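Local atomic coordinates of molinate hydrolase (Gulosibacter molinativorax, PDB entry 4UB9), a protein that binds zinc and hydrolyses the thiocarbamate herbicide molinate, as a member of the amidohydrolase family. Residues 88-93 against 448-453; 140-145 against 236-241; 186-191 against 248-253; 223-228 against 268-273. All coordinates share one frame; numbering follows the deposited sequence.

How the contacts relate
The four contacts illustrate how chemistry changes with place in an amidohydrolase chain. Contact 1 is buried and rests on antiparallel backbone hydrogen bonds; through strand 88-95 it reaches the same sheet as strand 138-143 of contact 2. Contact 2, also buried and closest to the zinc, joins its segments by packing of side chains, in part against a backbone carbonyl. Contact 4, largely buried, pairs two helices outside the barrel strands and touches contact 2, where Cys239 packs on Val272 and Ile228; it combines an apolar seam with a salt-bridge network. Contact 3 lies at the surface, uses a bridging water, and meets other subunits. Contacts 2, 3 and 4 are all nested within the chain closed by contact 1.

Contact 1: residues 88-93 against 448-453; sequences WILPGL and VVLDQD
Leu90, Val448 and Leu450 put their side chains on one face of an antiparallel strand pair and make its apolar centre. Leu90 and Leu450 cross at about a right angle, with their CD1 atoms 4.0 Å apart. Val448 carries CG2 in the crowded position between its N and carbonyl carbon, which brings that methyl to 3.8 Å from CB of Leu90. Leu464 of the next strand, 464-469, adds to this layer, while the opposite face offers Ile89 and Val449, a non-hydrogen-bonded pair that rests on Ile38. Trp88 and Leu450 bond both ways through their main chains, and the bond from Trp88 N to Leu450 O, at 2.9 Å, is nearly straight. Leu90 N meets Val448 O almost along the C=O axis, whereas Val448 N returns to Leu90 O from above the carbonyl plane, at 3.0 Å. Beyond the strand, residues 451-453 curl round the indole of Trp88. CB of Asp453 lies 3.8 Å from the centroid of the six-membered ring, a CH-pi contact over its face, and the carboxylate is turned only 7° from the ring plane. Although Trp88 NE1 is 3.2 Å from Asp453 OD1, the angle is too poor for a hydrogen bond; OD1 instead accepts from Leu455 N. An alanine in place of Trp88 would probably leave the 451-453 turn less firmly seated, without the ring face beneath it. Directional backbone bonds thus set the register that joins early and late parts of the amidohydrolase region, strands 88-95 and 447-450, in one mixed sheet, while the indole serves the turn mainly as an apolar surface.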
# COMPACT_ATOMS: atom_id res chain seq x y z
N TRP A 88 -38.80 -37.80 -4.84
CA TRP A 88 -37.56 -38.41 -5.27
C TRP A 88 -36.64 -38.65 -4.09
O TRP A 88 -36.46 -37.84 -3.23
CB TRP A 88 -36.91 -37.57 -6.34
CG TRP A 88 -37.60 -37.68 -7.65
CD1 TRP A 88 -37.20 -38.42 -8.73
CD2 TRP A 88 -38.82 -37.05 -8.03
NE1 TRP A 88 -38.10 -38.27 -9.77
CE2 TRP A 88 -39.10 -37.43 -9.37
CE3 TRP A 88 -39.70 -36.18 -7.38
CZ2 TRP A 88 -40.22 -36.99 -10.05
CZ3 TRP A 88 -40.83 -35.73 -8.07
CH2 TRP A 88 -41.08 -36.15 -9.40
N ILE A 89 -36.07 -39.84 -4.09
CA ILE A 89 -35.16 -40.29 -3.05
C ILE A 89 -33.73 -40.38 -3.60
O ILE A 89 -33.44 -41.17 -4.51
CB ILE A 89 -35.53 -41.67 -2.52
CG1 ILE A 89 -36.96 -41.66 -1.98
CG2 ILE A 89 -34.55 -42.08 -1.43
CD1 ILE A 89 -37.52 -43.04 -1.68
N LEU A 90 -32.84 -39.57 -3.02
CA LEU A 90 -31.41 -39.52 -3.40
C LEU A 90 -30.52 -39.90 -2.23
O LEU A 90 -30.97 -39.89 -1.07
CB LEU A 90 -31.02 -38.15 -3.87
CG LEU A 90 -31.39 -37.78 -5.31
CD1 LEU A 90 -32.91 -37.65 -5.50
CD2 LEU A 90 -30.72 -36.48 -5.71
N PRO A 91 -29.23 -40.24 -2.52
CA PRO A 91 -28.34 -40.50 -1.41
C PRO A 91 -28.05 -39.20 -0.73
O PRO A 91 -28.23 -38.15 -1.31
CB PRO A 91 -27.07 -41.04 -2.09
CG PRO A 91 -27.41 -41.23 -3.52
CD PRO A 91 -28.54 -40.33 -3.80
N GLY A 92 -27.58 -39.29 0.50
CA GLY A 92 -27.02 -38.10 1.16
C GLY A 92 -26.01 -37.40 0.23
O GLY A 92 -25.14 -38.06 -0.38
N LEU A 93 -26.17 -36.10 0.06
CA LEU A 93 -25.30 -35.36 -0.83
C LEU A 93 -23.89 -35.25 -0.23
O LEU A 93 -23.70 -35.29 1.00
CB LEU A 93 -25.86 -33.99 -1.19
CG LEU A 93 -27.27 -34.06 -1.83
CD1 LEU A 93 -27.79 -32.67 -2.14
CD2 LEU A 93 -27.30 -34.90 -3.07
N VAL A 448 -31.54 -38.11 1.22
CA VAL A 448 -32.35 -36.93 1.11
C VAL A 448 -33.57 -37.19 0.22
O VAL A 448 -33.52 -38.04 -0.68
CB VAL A 448 -31.60 -35.72 0.59
CG1 VAL A 448 -30.40 -35.48 1.46
CG2 VAL A 448 -31.19 -35.86 -0.86
N VAL A 449 -34.62 -36.42 0.45
CA VAL A 449 -35.86 -36.54 -0.29
C VAL A 449 -36.21 -35.21 -0.87
O VAL A 449 -36.30 -34.22 -0.14
CB VAL A 449 -37.01 -37.02 0.63
CG1 VAL A 449 -38.31 -37.13 -0.15
CG2 VAL A 449 -36.67 -38.35 1.28
N LEU A 450 -36.42 -35.18 -2.19
CA LEU A 450 -36.82 -33.98 -2.91
C LEU A 450 -38.27 -34.05 -3.39
O LEU A 450 -38.78 -35.11 -3.70
CB LEU A 450 -35.96 -33.80 -4.14
CG LEU A 450 -34.46 -33.90 -3.98
CD1 LEU A 450 -33.80 -33.77 -5.34
CD2 LEU A 450 -33.96 -32.81 -3.07
N ASP A 451 -38.89 -32.89 -3.51
CA ASP A 451 -40.29 -32.78 -3.96
C ASP A 451 -40.46 -32.72 -5.44
O ASP A 451 -41.54 -32.94 -5.95
CB ASP A 451 -40.92 -31.50 -3.43
CG ASP A 451 -41.21 -31.57 -1.98
OD1 ASP A 451 -41.17 -32.69 -1.43
OD2 ASP A 451 -41.43 -30.51 -1.36
N GLN A 452 -39.41 -32.34 -6.14
CA GLN A 452 -39.47 -32.30 -7.58
C GLN A 452 -38.31 -33.00 -8.21
O GLN A 452 -37.36 -33.38 -7.53
CB GLN A 452 -39.58 -30.88 -8.05
CG GLN A 452 -40.94 -30.33 -7.72
CD GLN A 452 -41.00 -28.86 -8.00
OE1 GLN A 452 -40.96 -28.42 -9.15
NE2 GLN A 452 -41.13 -28.07 -6.95
N ASP A 453 -38.42 -33.20 -9.52
CA ASP A 453 -37.55 -34.09 -10.27
C ASP A 453 -36.25 -33.40 -10.70
O ASP A 453 -36.24 -32.57 -11.62
CB ASP A 453 -38.28 -34.61 -11.51
CG ASP A 453 -37.49 -35.69 -12.26
OD1 ASP A 453 -36.50 -36.25 -11.73
OD2 ASP A 453 -37.87 -36.00 -13.39

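Contact 2: residues 140-145 against 236-241; sequences TVFDTW and VDFCKI
An uncommon first torsion in Phe238 (chi1 48°) sets CG in the crowded position between backbone N and carbonyl carbon and sends the ring toward residues 140-145. Lys240 starts anti to its backbone N, then bends at chi3 (100°) and again at chi4, so that its end crosses Thr144 obliquely. Thr144 is itself twisted off a staggered position (chi1 -97°). The result is tight: NZ of Lys240 lies 3.0 Å from CG2 of Thr144, and CE of Lys240 lies 3.2 Å from that same methyl. Phe238 meets residues 140-145 in two places. Its CE2 comes to the edge of the Phe142 ring, in that ring's plane, 3.6 Å from CD1 of Phe142, and its CZ is 3.4 Å from the carbonyl O of Asp143. At the end of the strand, Asp143 OD1 accepts from Trp145 N at 3.0 Å through its anti lone pair, an Asx turn, while OD2 takes Asn146 and Leu100. On barrel strand 239-242, the Lys240 side chain comes within about 4 Å, nearest atoms, of the zinc ion and of its ligand His282; in many binuclear amidohydrolases this position probably corresponds to a bridging, carboxylated lysine, but here an unmodified lysine is modelled. Around the pair, Tyr430 stacks on Phe142, Phe169 of strand 167-170 flanks Phe238, and Leu280 of strand 279-282 touches Thr144, Phe238 and Lys240.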
# COMPACT_ATOMS: atom_id res chain seq x y z
N THR A 140 -22.08 -35.60 4.00
CA THR A 140 -20.61 -35.78 4.10
C THR A 140 -19.86 -34.64 3.42
O THR A 140 -20.12 -34.33 2.26
CB THR A 140 -20.14 -37.11 3.50
OG1 THR A 140 -20.83 -38.19 4.15
CG2 THR A 140 -18.64 -37.30 3.69
N VAL A 141 -18.95 -34.02 4.18
CA VAL A 141 -18.08 -33.01 3.62
C VAL A 141 -16.61 -33.39 3.71
O VAL A 141 -16.14 -33.94 4.70
CB VAL A 141 -18.26 -31.61 4.27
CG1 VAL A 141 -19.64 -31.05 3.96
CG2 VAL A 141 -18.01 -31.64 5.75
N PHE A 142 -15.89 -33.03 2.66
CA PHE A 142 -14.44 -33.21 2.60
C PHE A 142 -13.79 -31.87 2.64
O PHE A 142 -13.88 -31.06 1.69
CB PHE A 142 -14.07 -33.95 1.33
CG PHE A 142 -14.51 -35.37 1.35
CD1 PHE A 142 -13.73 -36.34 1.94
CD2 PHE A 142 -15.74 -35.73 0.84
CE1 PHE A 142 -14.15 -37.68 1.98
CE2 PHE A 142 -16.16 -37.04 0.88
CZ PHE A 142 -15.36 -38.02 1.45
N ASP A 143 -13.17 -31.61 3.78
CA ASP A 143 -12.49 -30.34 4.05
C ASP A 143 -11.01 -30.42 3.70
O ASP A 143 -10.24 -31.16 4.27
CB ASP A 143 -12.67 -29.93 5.50
CG ASP A 143 -12.01 -28.58 5.82
OD1 ASP A 143 -10.81 -28.37 5.44
OD2 ASP A 143 -12.66 -27.74 6.49
N THR A 144 -10.64 -29.57 2.79
CA THR A 144 -9.40 -29.65 2.02
C THR A 144 -8.32 -28.66 2.50
O THR A 144 -7.17 -28.69 2.09
CB THR A 144 -9.86 -29.41 0.57
OG1 THR A 144 -10.04 -30.68 -0.09
CG2 THR A 144 -9.03 -28.57 -0.15
N TRP A 145 -8.73 -27.78 3.41
CA TRP A 145 -7.85 -26.81 4.03
C TRP A 145 -8.52 -26.18 5.24
O TRP A 145 -9.57 -25.54 5.15
CB TRP A 145 -7.42 -25.67 3.09
CG TRP A 145 -6.45 -24.68 3.77
CD1 TRP A 145 -5.12 -24.85 3.98
CD2 TRP A 145 -6.78 -23.43 4.35
NE1 TRP A 145 -4.59 -23.78 4.63
CE2 TRP A 145 -5.58 -22.88 4.85
CE3 TRP A 145 -7.95 -22.70 4.46
CZ2 TRP A 145 -5.53 -21.64 5.47
CZ3 TRP A 145 -7.91 -21.48 5.07
CH2 TRP A 145 -6.71 -20.96 5.58
N VAL A 236 -4.78 -37.26 9.76
CA VAL A 236 -5.59 -36.77 8.66
C VAL A 236 -6.27 -37.89 7.91
O VAL A 236 -5.77 -39.02 7.88
CB VAL A 236 -4.75 -35.94 7.70
CG1 VAL A 236 -4.08 -34.80 8.47
CG2 VAL A 236 -3.71 -36.78 7.00
N ASP A 237 -7.37 -37.57 7.24
CA ASP A 237 -8.07 -38.54 6.41
C ASP A 237 -7.54 -38.61 4.97
O ASP A 237 -7.72 -39.58 4.26
CB ASP A 237 -9.54 -38.21 6.38
CG ASP A 237 -10.15 -38.23 7.75
OD1 ASP A 237 -10.29 -39.35 8.32
OD2 ASP A 237 -10.50 -37.14 8.27
N PHE A 238 -6.86 -37.57 4.56
CA PHE A 238 -6.22 -37.53 3.25
C PHE A 238 -5.20 -36.41 3.27
O PHE A 238 -5.06 -35.72 4.29
CB PHE A 238 -7.22 -37.35 2.11
CG PHE A 238 -8.20 -36.26 2.34
CD1 PHE A 238 -7.87 -34.98 2.01
CD2 PHE A 238 -9.47 -36.51 2.84
CE1 PHE A 238 -8.78 -33.94 2.15
CE2 PHE A 238 -10.38 -35.48 3.01
CZ PHE A 238 -10.04 -34.20 2.67
N CYS A 239 -4.42 -36.26 2.18
CA CYS A 239 -3.35 -35.27 2.19
C CYS A 239 -3.35 -34.51 0.92
O CYS A 239 -3.36 -35.11 -0.17
CB CYS A 239 -2.00 -35.95 2.37
SG CYS A 239 -0.63 -34.80 2.41
N LYS A 240 -3.27 -33.20 1.04
CA LYS A 240 -3.33 -32.35 -0.17
C LYS A 240 -2.01 -31.61 -0.29
O LYS A 240 -1.57 -30.97 0.66
CB LYS A 240 -4.50 -31.35 -0.13
CG LYS A 240 -4.60 -30.51 -1.39
CD LYS A 240 -5.95 -29.87 -1.63
CE LYS A 240 -6.05 -28.42 -1.23
NZ LYS A 240 -6.95 -27.62 -2.12
N ILE A 241 -1.42 -31.70 -1.46
CA ILE A 241 -0.11 -31.15 -1.69
C ILE A 241 -0.23 -29.95 -2.60
O ILE A 241 -0.82 -30.02 -3.66
CB ILE A 241 0.84 -32.12 -2.45
CG1 ILE A 241 0.99 -33.49 -1.80
CG2 ILE A 241 2.23 -31.48 -2.61
CD1 ILE A 241 1.39 -33.41 -0.38

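Contact 3: residues 186-191 against 248-253; sequences MRPSMQ and VGLLGF
Over one face of the Arg187 guanidinium lies Met190 SD, 4.0 Å above the plane and offset toward the rim, while the NE of Arg187 is hydrogen-bonded to the carbonyl O of Met107. Within the other segment, away from the interface, CB of Val248 lies over one face of the Phe253 ring, likewise toward the rim. The apolar touch comes from Leu250, whose chi1 of -109° lies away from a staggered position. Its side chain runs beside that of Met186 in the same direction, and CD2 of Leu250 is 4.0 Å from the CE of Met186, which is folded back at chi3. Residues 187-190 form a type I beta turn, closed from Met190 N to Arg187 O at 2.9 Å and reinforced by Arg187 N to Met190 O. The turn belongs to the connection after strand 174-175, and it abuts the short helix 248-251 that follows strand 239-242 of the barrel. Gly249 is the close point: a CB there would sit only 2.6 Å from Met186 O and clash. Met186 O and Leu250 N, themselves at a poor angle, are bridged by a water, 3.0 Å from Met186 O, that accepts from Leu250 N. An alanine at Leu250 would probably loosen the fit to Met186, because the isopropyl end that packs on the methionine methyl would be gone. Pro188 sets its CD 3.5 Å from Gly249 O. Leu250 also packs on Leu250 of the second subunit, and Pro188 on Gln191 of that subunit.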
# COMPACT_ATOMS: atom_id res chain seq x y z
N MET A 186 -2.33 -12.74 0.39
CA MET A 186 -2.29 -11.33 0.13
C MET A 186 -2.80 -10.94 -1.25
O MET A 186 -2.89 -11.76 -2.16
CB MET A 186 -0.86 -10.83 0.24
CG MET A 186 -0.39 -10.62 1.65
SD MET A 186 1.41 -10.31 1.77
CE MET A 186 1.82 -9.36 0.34
N ARG A 187 -3.12 -9.66 -1.38
CA ARG A 187 -3.25 -8.99 -2.70
C ARG A 187 -2.40 -7.76 -2.66
O ARG A 187 -2.07 -7.28 -1.59
CB ARG A 187 -4.71 -8.60 -3.01
CG ARG A 187 -5.66 -9.77 -2.85
CD ARG A 187 -6.99 -9.47 -3.51
NE ARG A 187 -7.97 -10.46 -3.11
CZ ARG A 187 -9.28 -10.35 -3.30
NH1 ARG A 187 -9.78 -9.32 -3.95
NH2 ARG A 187 -10.09 -11.29 -2.82
N PRO A 188 -2.07 -7.20 -3.81
CA PRO A 188 -1.23 -6.02 -3.82
C PRO A 188 -1.70 -4.92 -2.86
O PRO A 188 -0.88 -4.34 -2.16
CB PRO A 188 -1.32 -5.53 -5.28
CG PRO A 188 -1.60 -6.78 -6.07
CD PRO A 188 -2.54 -7.54 -5.17
N SER A 189 -2.99 -4.65 -2.84
CA SER A 189 -3.49 -3.62 -1.95
C SER A 189 -4.09 -4.18 -0.63
O SER A 189 -4.56 -3.41 0.21
CB SER A 189 -4.57 -2.82 -2.65
OG SER A 189 -5.71 -3.66 -2.74
N MET A 190 -4.06 -5.50 -0.44
CA MET A 190 -4.54 -6.10 0.79
C MET A 190 -3.44 -6.88 1.50
O MET A 190 -3.10 -8.00 1.12
CB MET A 190 -5.64 -7.08 0.51
CG MET A 190 -6.86 -6.44 -0.10
SD MET A 190 -8.19 -7.67 -0.17
CE MET A 190 -9.24 -6.69 -1.26
N GLN A 191 -2.94 -6.32 2.58
CA GLN A 191 -1.84 -6.91 3.31
C GLN A 191 -2.15 -6.85 4.79
O GLN A 191 -1.76 -5.90 5.51
CB GLN A 191 -0.54 -6.16 2.99
CG GLN A 191 -0.10 -6.26 1.53
CD GLN A 191 1.14 -5.42 1.18
OE1 GLN A 191 1.27 -4.90 0.06
NE2 GLN A 191 1.97 -5.20 2.15
N VAL A 248 -2.21 -16.49 -6.46
CA VAL A 248 -3.12 -15.91 -7.45
C VAL A 248 -3.58 -14.52 -7.06
O VAL A 248 -3.65 -13.61 -7.87
CB VAL A 248 -4.31 -16.84 -7.72
CG1 VAL A 248 -3.81 -18.12 -8.37
CG2 VAL A 248 -5.09 -17.20 -6.42
N GLY A 249 -3.80 -14.35 -5.78
CA GLY A 249 -4.15 -13.05 -5.21
C GLY A 249 -3.10 -11.98 -5.42
O GLY A 249 -3.43 -10.84 -5.72
N LEU A 250 -1.83 -12.33 -5.20
CA LEU A 250 -0.76 -11.36 -5.34
C LEU A 250 -0.36 -11.12 -6.75
O LEU A 250 -0.08 -10.02 -7.12
CB LEU A 250 0.50 -11.85 -4.66
CG LEU A 250 0.91 -11.16 -3.40
CD1 LEU A 250 2.26 -11.75 -3.01
CD2 LEU A 250 1.00 -9.67 -3.55
N LEU A 251 -0.28 -12.18 -7.53
CA LEU A 251 0.30 -12.12 -8.86
C LEU A 251 -0.65 -12.37 -10.02
O LEU A 251 -0.26 -12.25 -11.18
CB LEU A 251 1.43 -13.18 -8.97
CG LEU A 251 2.59 -12.94 -8.01
CD1 LEU A 251 3.57 -14.08 -8.12
CD2 LEU A 251 3.26 -11.62 -8.33
N GLY A 252 -1.89 -12.71 -9.73
CA GLY A 252 -2.86 -13.01 -10.79
C GLY A 252 -2.77 -14.48 -11.18
O GLY A 252 -2.07 -15.25 -10.53
N PHE A 253 -3.48 -14.84 -12.23
CA PHE A 253 -3.73 -16.25 -12.55
C PHE A 253 -2.75 -16.78 -13.62
O PHE A 253 -2.83 -17.93 -13.99
CB PHE A 253 -5.24 -16.47 -12.93
CG PHE A 253 -6.17 -16.42 -11.75
CD1 PHE A 253 -6.65 -15.20 -11.27
CD2 PHE A 253 -6.51 -17.59 -11.04
CE1 PHE A 253 -7.44 -15.16 -10.11
CE2 PHE A 253 -7.32 -17.55 -9.89
CZ PHE A 253 -7.78 -16.33 -9.41
O HOH W 1 -1.66 -14.34 -3.01

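Contact 4: residues 223-228 against 268-273; sequences EVRPLI and LVDEVR
Helices 221-232 and 262-275 each lead into a barrel strand, 239-242 and 279-282, and pack side by side on the outside of this alpha/beta barrel. The axes of their segments 223-228 and 268-273 cross at -31° and approach to 9.5 Å. The tight part is an apolar seam. Leu268 sends its CD2 between two residues one turn apart, 3.7 Å from Val224 CG1 and 3.7 Å from Ile228 CB. Ile228 has CG2 in the crowded position between backbone N and carbonyl carbon; the side chains of Ile228 and Glu271 run past each other in opposite directions, with CG2 of Ile228 3.7 Å from CG of Glu271. Beneath the seam, Val272 packs on Leu279 of the barrel. Toward the solvent the contact is looser and polar. Arg225 bends at chi3 to bring one nitrogen to two acids, forming a salt-bridge network: its NH1 donates to Glu271 OE2 at 2.8 Å and to the exposed Asp270 OD2 at 3.2 Å. Both oxygens use their anti lone pairs, and both carboxylates are turned steeply against the guanidinium plane. Arg274 gives Glu271 a second positive partner, which probably helps keep the buried acid ionised. Next to Arg225 the helix is kinked, as Pro226 makes no bond to the turn before. Glu271 OE2 lies almost exactly in the guanidinium plane of Arg225 and also approaches that residue's CG to 3.4 Å.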
# COMPACT_ATOMS: atom_id res chain seq x y z
N GLU A 223 15.40 -34.19 4.76
CA GLU A 223 14.81 -33.48 5.89
C GLU A 223 13.29 -33.35 5.75
O GLU A 223 12.60 -33.16 6.75
CB GLU A 223 15.44 -32.12 6.06
CG GLU A 223 16.80 -32.20 6.68
CD GLU A 223 17.49 -30.85 6.79
OE1 GLU A 223 16.83 -29.83 7.10
OE2 GLU A 223 18.73 -30.80 6.58
N VAL A 224 12.80 -33.36 4.52
CA VAL A 224 11.36 -33.26 4.29
C VAL A 224 10.65 -34.53 4.72
O VAL A 224 9.56 -34.50 5.27
CB VAL A 224 11.07 -33.02 2.83
CG1 VAL A 224 9.58 -33.14 2.55
CG2 VAL A 224 11.55 -31.64 2.42
N ARG A 225 11.31 -35.66 4.49
CA ARG A 225 10.70 -36.97 4.72
C ARG A 225 10.13 -37.14 6.11
O ARG A 225 8.97 -37.45 6.26
CB ARG A 225 11.67 -38.12 4.43
CG ARG A 225 10.98 -39.48 4.44
CD ARG A 225 11.90 -40.62 4.03
NE ARG A 225 12.25 -40.58 2.60
CZ ARG A 225 11.48 -40.97 1.59
NH1 ARG A 225 10.29 -41.44 1.79
NH2 ARG A 225 11.93 -40.89 0.35
N PRO A 226 10.94 -36.93 7.15
CA PRO A 226 10.33 -37.14 8.47
C PRO A 226 9.22 -36.16 8.80
O PRO A 226 8.32 -36.48 9.59
CB PRO A 226 11.52 -36.94 9.45
CG PRO A 226 12.59 -36.26 8.66
CD PRO A 226 12.39 -36.71 7.23
N LEU A 227 9.30 -34.96 8.26
CA LEU A 227 8.29 -33.91 8.57
C LEU A 227 6.92 -34.29 8.01
O LEU A 227 5.92 -34.26 8.72
CB LEU A 227 8.70 -32.57 8.04
CG LEU A 227 9.96 -31.99 8.73
CD1 LEU A 227 10.35 -30.67 8.06
CD2 LEU A 227 9.76 -31.76 10.21
N ILE A 228 6.90 -34.71 6.75
CA ILE A 228 5.65 -35.17 6.14
C ILE A 228 5.13 -36.45 6.78
O ILE A 228 3.95 -36.60 7.04
CB ILE A 228 5.72 -35.36 4.62
CG1 ILE A 228 4.36 -35.81 4.08
CG2 ILE A 228 6.77 -36.39 4.21
CD1 ILE A 228 3.27 -34.78 4.22
N LEU A 268 7.20 -36.68 -0.85
CA LEU A 268 5.88 -36.39 -0.27
C LEU A 268 4.87 -37.42 -0.72
O LEU A 268 4.13 -37.96 0.08
CB LEU A 268 5.41 -35.00 -0.67
CG LEU A 268 6.25 -33.82 -0.15
CD1 LEU A 268 5.79 -32.54 -0.83
CD2 LEU A 268 6.11 -33.67 1.35
N VAL A 269 4.85 -37.67 -2.00
CA VAL A 269 3.93 -38.68 -2.57
C VAL A 269 4.14 -40.08 -1.96
O VAL A 269 3.20 -40.72 -1.53
CB VAL A 269 4.04 -38.72 -4.10
CG1 VAL A 269 3.23 -39.89 -4.67
CG2 VAL A 269 3.52 -37.41 -4.67
N ASP A 270 5.39 -40.50 -1.90
CA ASP A 270 5.77 -41.78 -1.34
C ASP A 270 5.32 -41.90 0.10
O ASP A 270 4.73 -42.93 0.49
CB ASP A 270 7.28 -41.97 -1.52
CG ASP A 270 7.79 -43.32 -1.01
OD1 ASP A 270 7.31 -44.29 -1.64
OD2 ASP A 270 8.60 -43.40 -0.01
N GLU A 271 5.46 -40.85 0.87
CA GLU A 271 5.00 -40.91 2.29
C GLU A 271 3.47 -40.97 2.46
O GLU A 271 2.95 -41.51 3.44
CB GLU A 271 5.59 -39.77 3.12
CG GLU A 271 7.08 -39.94 3.32
CD GLU A 271 7.42 -41.17 4.18
OE1 GLU A 271 6.61 -41.54 5.05
OE2 GLU A 271 8.50 -41.76 3.98
N VAL A 272 2.76 -40.31 1.55
CA VAL A 272 1.31 -40.31 1.56
C VAL A 272 0.84 -41.70 1.23
O VAL A 272 -0.04 -42.25 1.91
CB VAL A 272 0.72 -39.31 0.56
CG1 VAL A 272 -0.76 -39.52 0.42
CG2 VAL A 272 0.98 -37.87 1.03
N ARG A 273 1.43 -42.27 0.17
CA ARG A 273 1.13 -43.67 -0.24
C ARG A 273 1.41 -44.62 0.91
O ARG A 273 0.54 -45.39 1.31
CB ARG A 273 1.98 -44.09 -1.39
CG ARG A 273 1.44 -43.79 -2.77
CD ARG A 273 0.22 -42.91 -2.82
NE ARG A 273 0.03 -42.37 -4.16
CZ ARG A 273 -1.14 -42.06 -4.69
NH1 ARG A 273 -2.26 -42.25 -4.01
NH2 ARG A 273 -1.21 -41.58 -5.92